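Local coordinates for Bse634I restriction endonuclease (Geobacillus stearothermophilus, PDB 1KNV), which cuts double-stranded DNA at a specific sequence as a type II restriction endonuclease, probably with the help of bound metal ions, at residues E32-Q37 and K44-K49; A84-N89 and E281-M286. One frame throughout, in Å; residues are numbered along the deposited sequence.

Interaction 1: residues E32-Q37 and K44-K49; sequences ELYHHQ and KENLDK
Residues 32-37, the end of helix 26-33 and the loop after it, face helix 43-60; the backbones stay apart and side chains make the contact, the closest pair of alpha carbons being Leu33 CA and Lys49 CA at 9.2 Å. Tyr34 is the first residue to leave helical backbone angles, and its ring reaches across to Asn46. Its hydroxyl donates a hydrogen bond of 2.8 Å from Tyr34 OH to Asn46 OD1, in the plane of the carbonyl and on a lone pair, with a C=O...donor angle of 124°; ring and amide planes are 31° apart. The other end of that amide, Asn46 ND2, donates to the backbone oxygens of Thr40 and Ser42, which fixes its rotation. The arrangement is a helix-loop-helix, and Pro39 of the intervening loop packs against both Tyr34 and Asn46. Lys49 comes from the opposite direction to Tyr34, its CG anti to the backbone N (chi1 155°) and its chain extended beyond. Lys49 slides past Leu33, with Lys49 CE 3.9 Å from Leu33 CD1, and its amine ends obliquely beside the Tyr34 ring. Leu33 also packs on Leu50 and Tyr53 of helix 43-60.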
# COMPACT_ATOMS: atom_id res chain seq x y z
N GLU B 32 14.48 -18.24 -49.89
CA GLU B 32 14.66 -18.06 -51.33
C GLU B 32 15.13 -16.65 -51.67
O GLU B 32 15.88 -16.47 -52.62
CB GLU B 32 13.35 -18.36 -52.08
CG GLU B 32 13.14 -19.85 -52.36
CD GLU B 32 11.74 -20.15 -52.87
OE1 GLU B 32 11.16 -19.27 -53.54
OE2 GLU B 32 11.24 -21.27 -52.61
N LEU B 33 14.69 -15.66 -50.90
CA LEU B 33 15.09 -14.29 -51.20
C LEU B 33 16.23 -13.79 -50.32
O LEU B 33 16.73 -12.68 -50.53
CB LEU B 33 13.90 -13.35 -51.08
CG LEU B 33 12.75 -13.54 -52.04
CD1 LEU B 33 11.69 -12.48 -51.80
CD2 LEU B 33 13.30 -13.47 -53.42
N TYR B 34 16.68 -14.60 -49.37
CA TYR B 34 17.79 -14.20 -48.52
C TYR B 34 18.86 -15.27 -48.33
O TYR B 34 19.28 -15.57 -47.21
CB TYR B 34 17.28 -13.71 -47.16
CG TYR B 34 16.35 -12.52 -47.29
CD1 TYR B 34 14.97 -12.69 -47.34
CD2 TYR B 34 16.85 -11.23 -47.38
CE1 TYR B 34 14.11 -11.61 -47.50
CE2 TYR B 34 16.00 -10.15 -47.55
CZ TYR B 34 14.64 -10.35 -47.60
OH TYR B 34 13.79 -9.28 -47.77
N HIS B 35 19.32 -15.82 -49.45
CA HIS B 35 20.36 -16.84 -49.45
C HIS B 35 21.71 -16.23 -49.13
O HIS B 35 22.61 -16.94 -48.69
CB HIS B 35 20.47 -17.51 -50.83
CG HIS B 35 19.55 -18.66 -51.03
ND1 HIS B 35 18.27 -18.52 -51.54
CD2 HIS B 35 19.72 -19.99 -50.83
CE1 HIS B 35 17.71 -19.71 -51.65
NE2 HIS B 35 18.57 -20.62 -51.22
N HIS B 36 21.86 -14.93 -49.34
CA HIS B 36 23.15 -14.30 -49.10
C HIS B 36 23.19 -13.07 -48.21
O HIS B 36 24.26 -12.49 -48.00
CB HIS B 36 23.83 -13.98 -50.43
CG HIS B 36 24.16 -15.20 -51.25
ND1 HIS B 36 23.20 -15.91 -51.95
CD2 HIS B 36 25.33 -15.84 -51.47
CE1 HIS B 36 23.77 -16.93 -52.56
NE2 HIS B 36 25.06 -16.91 -52.29
N GLN B 37 22.05 -12.66 -47.68
CA GLN B 37 22.02 -11.49 -46.82
C GLN B 37 20.77 -11.46 -45.97
O GLN B 37 19.80 -12.18 -46.25
CB GLN B 37 22.07 -10.21 -47.65
CG GLN B 37 20.79 -9.97 -48.44
CD GLN B 37 20.67 -8.55 -48.94
OE1 GLN B 37 21.49 -8.09 -49.74
NE2 GLN B 37 19.65 -7.83 -48.47
N LYS B 44 9.07 -1.97 -44.78
CA LYS B 44 7.92 -2.04 -45.67
C LYS B 44 8.35 -2.45 -47.07
O LYS B 44 7.64 -3.19 -47.75
CB LYS B 44 7.21 -0.69 -45.71
CG LYS B 44 6.00 -0.68 -46.62
CD LYS B 44 5.32 0.68 -46.62
CE LYS B 44 4.20 0.75 -47.66
NZ LYS B 44 3.50 2.07 -47.65
N GLU B 45 9.52 -1.98 -47.51
CA GLU B 45 10.02 -2.34 -48.84
C GLU B 45 10.38 -3.83 -48.92
O GLU B 45 10.08 -4.49 -49.92
CB GLU B 45 11.23 -1.46 -49.20
CG GLU B 45 10.88 -0.11 -49.85
CD GLU B 45 12.10 0.80 -50.08
OE1 GLU B 45 13.16 0.28 -50.51
OE2 GLU B 45 12.00 2.02 -49.84
N ASN B 46 11.03 -4.35 -47.89
CA ASN B 46 11.39 -5.77 -47.86
C ASN B 46 10.13 -6.64 -47.85
O ASN B 46 10.10 -7.72 -48.44
CB ASN B 46 12.23 -6.07 -46.62
CG ASN B 46 13.68 -5.76 -46.84
OD1 ASN B 46 14.44 -6.57 -47.34
ND2 ASN B 46 14.07 -4.54 -46.49
N LEU B 47 9.10 -6.14 -47.18
CA LEU B 47 7.85 -6.89 -47.07
C LEU B 47 7.09 -6.88 -48.40
O LEU B 47 6.60 -7.91 -48.84
CB LEU B 47 6.97 -6.30 -45.97
CG LEU B 47 7.46 -6.44 -44.53
CD1 LEU B 47 6.59 -5.62 -43.58
CD2 LEU B 47 7.44 -7.91 -44.19
N ASP B 48 7.04 -5.71 -49.05
CA ASP B 48 6.37 -5.56 -50.34
C ASP B 48 7.06 -6.47 -51.35
O ASP B 48 6.40 -7.15 -52.13
CB ASP B 48 6.40 -4.13 -50.85
CG ASP B 48 5.51 -3.22 -50.04
OD1 ASP B 48 4.62 -3.75 -49.33
OD2 ASP B 48 5.70 -1.99 -50.12
N LYS B 49 8.39 -6.50 -51.30
CA LYS B 49 9.19 -7.34 -52.20
C LYS B 49 8.82 -8.80 -52.04
O LYS B 49 8.57 -9.50 -53.03
CB LYS B 49 10.67 -7.15 -51.89
CG LYS B 49 11.55 -8.32 -52.29
CD LYS B 49 12.96 -8.08 -51.77
CE LYS B 49 13.87 -9.25 -52.04
NZ LYS B 49 15.22 -9.02 -51.43

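Interaction 2: residues A84-N89 and E281-M286; sequences AIQSWN and EDIDKM
Gln86 of helix 68-93 packs against Ile283 of helix 281-291, with Gln86 CA and Ile283 CA 7.3 Å apart. The tight part is aliphatic. Gln86 sends CG anti to its backbone nitrogen (chi1 -168°) and then bends at chi2 (67°), which lays its methylenes across the branched end of Ile283. Both branches of the isoleucine take part: Ile283 CG2 lies 3.6 Å from Gln86 CG, while Ile283 CD1 lies 3.8 Å from Gln86 CB. Ile283 is buried and rests also on Ile83, one turn before Gln86 on helix 68-93, and Gln86 is further covered by Phe280.

The other side of the contact is polar and looser, and a water links the two segments. Asp284 meets Gln86 at about a right angle, carboxylate and amide planes turned 20° from each other, and Asp284 OD1 sits 3.7 Å from Gln86 CG. The water is hydrogen-bonded at 2.9 Å to Asp284 OD1 and at 3.0 Å to the backbone atom Gln86 O, although its two protons cannot serve every acceptor nearby at once. Asp284 OD2 forms a salt bridge with Lys93, two turns further along helix 68-93 from Gln86, so the buried carboxylate is gripped by an ion pair on one oxygen and by water on the other; the lysine would be expected to favour the charged form.

Ile283 lies about 8 Å, side chain to side chain, from Leu197, which belongs to a calcium site seen in this protein but empty in this chain. The packing of these helices beside the central mixed sheet is consistent with the PD-(D/E)XK nuclease fold, whose sheet is flanked by helices.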
# COMPACT_ATOMS: atom_id res chain seq x y z
N ALA B 84 12.80 -10.71 -35.03
CA ALA B 84 13.59 -11.73 -34.36
C ALA B 84 15.04 -11.78 -34.83
O ALA B 84 15.96 -11.83 -34.02
CB ALA B 84 12.94 -13.10 -34.53
N ILE B 85 15.25 -11.78 -36.15
CA ILE B 85 16.61 -11.84 -36.71
C ILE B 85 17.42 -10.60 -36.35
O ILE B 85 18.58 -10.69 -35.93
CB ILE B 85 16.56 -11.98 -38.25
CG1 ILE B 85 15.90 -13.30 -38.64
CG2 ILE B 85 17.97 -11.89 -38.84
CD1 ILE B 85 16.62 -14.51 -38.10
N GLN B 86 16.81 -9.43 -36.52
CA GLN B 86 17.50 -8.19 -36.22
C GLN B 86 17.92 -8.21 -34.76
O GLN B 86 19.07 -7.94 -34.44
CB GLN B 86 16.59 -6.99 -36.52
CG GLN B 86 17.31 -5.64 -36.51
CD GLN B 86 18.33 -5.46 -37.64
OE1 GLN B 86 19.12 -4.52 -37.62
NE2 GLN B 86 18.32 -6.36 -38.62
N SER B 87 16.99 -8.56 -33.87
CA SER B 87 17.28 -8.61 -32.43
C SER B 87 18.41 -9.56 -32.12
O SER B 87 19.27 -9.26 -31.27
CB SER B 87 16.04 -9.03 -31.64
OG SER B 87 15.01 -8.08 -31.79
N TRP B 88 18.42 -10.71 -32.78
CA TRP B 88 19.46 -11.70 -32.57
C TRP B 88 20.83 -11.13 -32.95
O TRP B 88 21.80 -11.29 -32.21
CB TRP B 88 19.16 -12.98 -33.37
CG TRP B 88 20.25 -14.01 -33.36
CD1 TRP B 88 21.51 -13.89 -33.90
CD2 TRP B 88 20.19 -15.32 -32.80
NE1 TRP B 88 22.22 -15.04 -33.72
CE2 TRP B 88 21.44 -15.94 -33.05
CE3 TRP B 88 19.20 -16.03 -32.12
CZ2 TRP B 88 21.72 -17.24 -32.63
CZ3 TRP B 88 19.48 -17.33 -31.71
CH2 TRP B 88 20.73 -17.92 -31.97
N ASN B 89 20.90 -10.44 -34.09
CA ASN B 89 22.17 -9.86 -34.52
C ASN B 89 22.55 -8.62 -33.70
O ASN B 89 23.72 -8.28 -33.58
CB ASN B 89 22.13 -9.50 -36.01
CG ASN B 89 22.13 -10.72 -36.92
OD1 ASN B 89 22.70 -11.76 -36.58
ND2 ASN B 89 21.50 -10.60 -38.08
N GLU B 281 17.33 -0.18 -39.05
CA GLU B 281 18.16 0.54 -38.12
C GLU B 281 17.30 1.06 -36.97
O GLU B 281 17.78 1.21 -35.85
CB GLU B 281 18.86 1.71 -38.82
CG GLU B 281 19.66 2.58 -37.87
CD GLU B 281 20.44 3.66 -38.59
OE1 GLU B 281 19.87 4.28 -39.51
OE2 GLU B 281 21.61 3.88 -38.22
N ASP B 282 16.02 1.33 -37.26
CA ASP B 282 15.10 1.82 -36.23
C ASP B 282 14.88 0.78 -35.13
O ASP B 282 14.48 1.12 -34.02
CB ASP B 282 13.74 2.19 -36.83
CG ASP B 282 13.78 3.45 -37.67
OD1 ASP B 282 14.68 4.29 -37.45
OD2 ASP B 282 12.90 3.59 -38.54
N ILE B 283 15.13 -0.48 -35.46
CA ILE B 283 14.99 -1.57 -34.51
C ILE B 283 16.15 -1.49 -33.53
O ILE B 283 15.96 -1.62 -32.32
CB ILE B 283 15.03 -2.95 -35.23
CG1 ILE B 283 13.84 -3.08 -36.18
CG2 ILE B 283 15.02 -4.07 -34.20
CD1 ILE B 283 13.85 -4.36 -37.02
N ASP B 284 17.35 -1.29 -34.06
CA ASP B 284 18.56 -1.17 -33.24
C ASP B 284 18.46 0.05 -32.33
O ASP B 284 18.84 -0.01 -31.16
CB ASP B 284 19.81 -0.99 -34.11
CG ASP B 284 20.13 -2.20 -34.95
OD1 ASP B 284 19.56 -3.28 -34.71
OD2 ASP B 284 20.99 -2.06 -35.85
N LYS B 285 17.97 1.16 -32.87
CA LYS B 285 17.82 2.39 -32.10
C LYS B 285 16.84 2.18 -30.94
O LYS B 285 17.08 2.63 -29.82
CB LYS B 285 17.34 3.53 -33.00
CG LYS B 285 18.35 3.98 -34.05
CD LYS B 285 17.78 5.17 -34.83
CE LYS B 285 18.75 5.70 -35.87
NZ LYS B 285 18.13 6.82 -36.64
N MET B 286 15.74 1.49 -31.21
CA MET B 286 14.76 1.21 -30.18
C MET B 286 15.39 0.38 -29.06
O MET B 286 15.24 0.70 -27.89
CB MET B 286 13.59 0.42 -30.76
CG MET B 286 12.71 -0.21 -29.69
SD MET B 286 11.35 -1.10 -30.39
CE MET B 286 12.15 -2.55 -30.99
O HOH W 1 20.81 -5.76 -35.42

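In the fold
Along the chain the two contacts come in series: interaction 1 joins neighbouring elements in the N-terminal part, whereas interaction 2 joins helix 68-93 to the C-terminal helix 281-291, with 191 residues separating segments 84-89 and 281-286. Their centres lie 16 Å apart and their nearest atoms about 8 Å, without touching. Interaction 1 is the more peripheral, 20 Å from the centre of the chain against 12 Å. Helix 43-60 is followed directly by helix 68-93, which Leu47 and Asp48 contact at Arg75. Two loop residues touch both contacts: Phe280 meets Asn46 and Gln86, and Leu167 meets Tyr34 and Ile85. Helix 68-93 thus connects the N-terminal helices to the sheet-containing nuclease core.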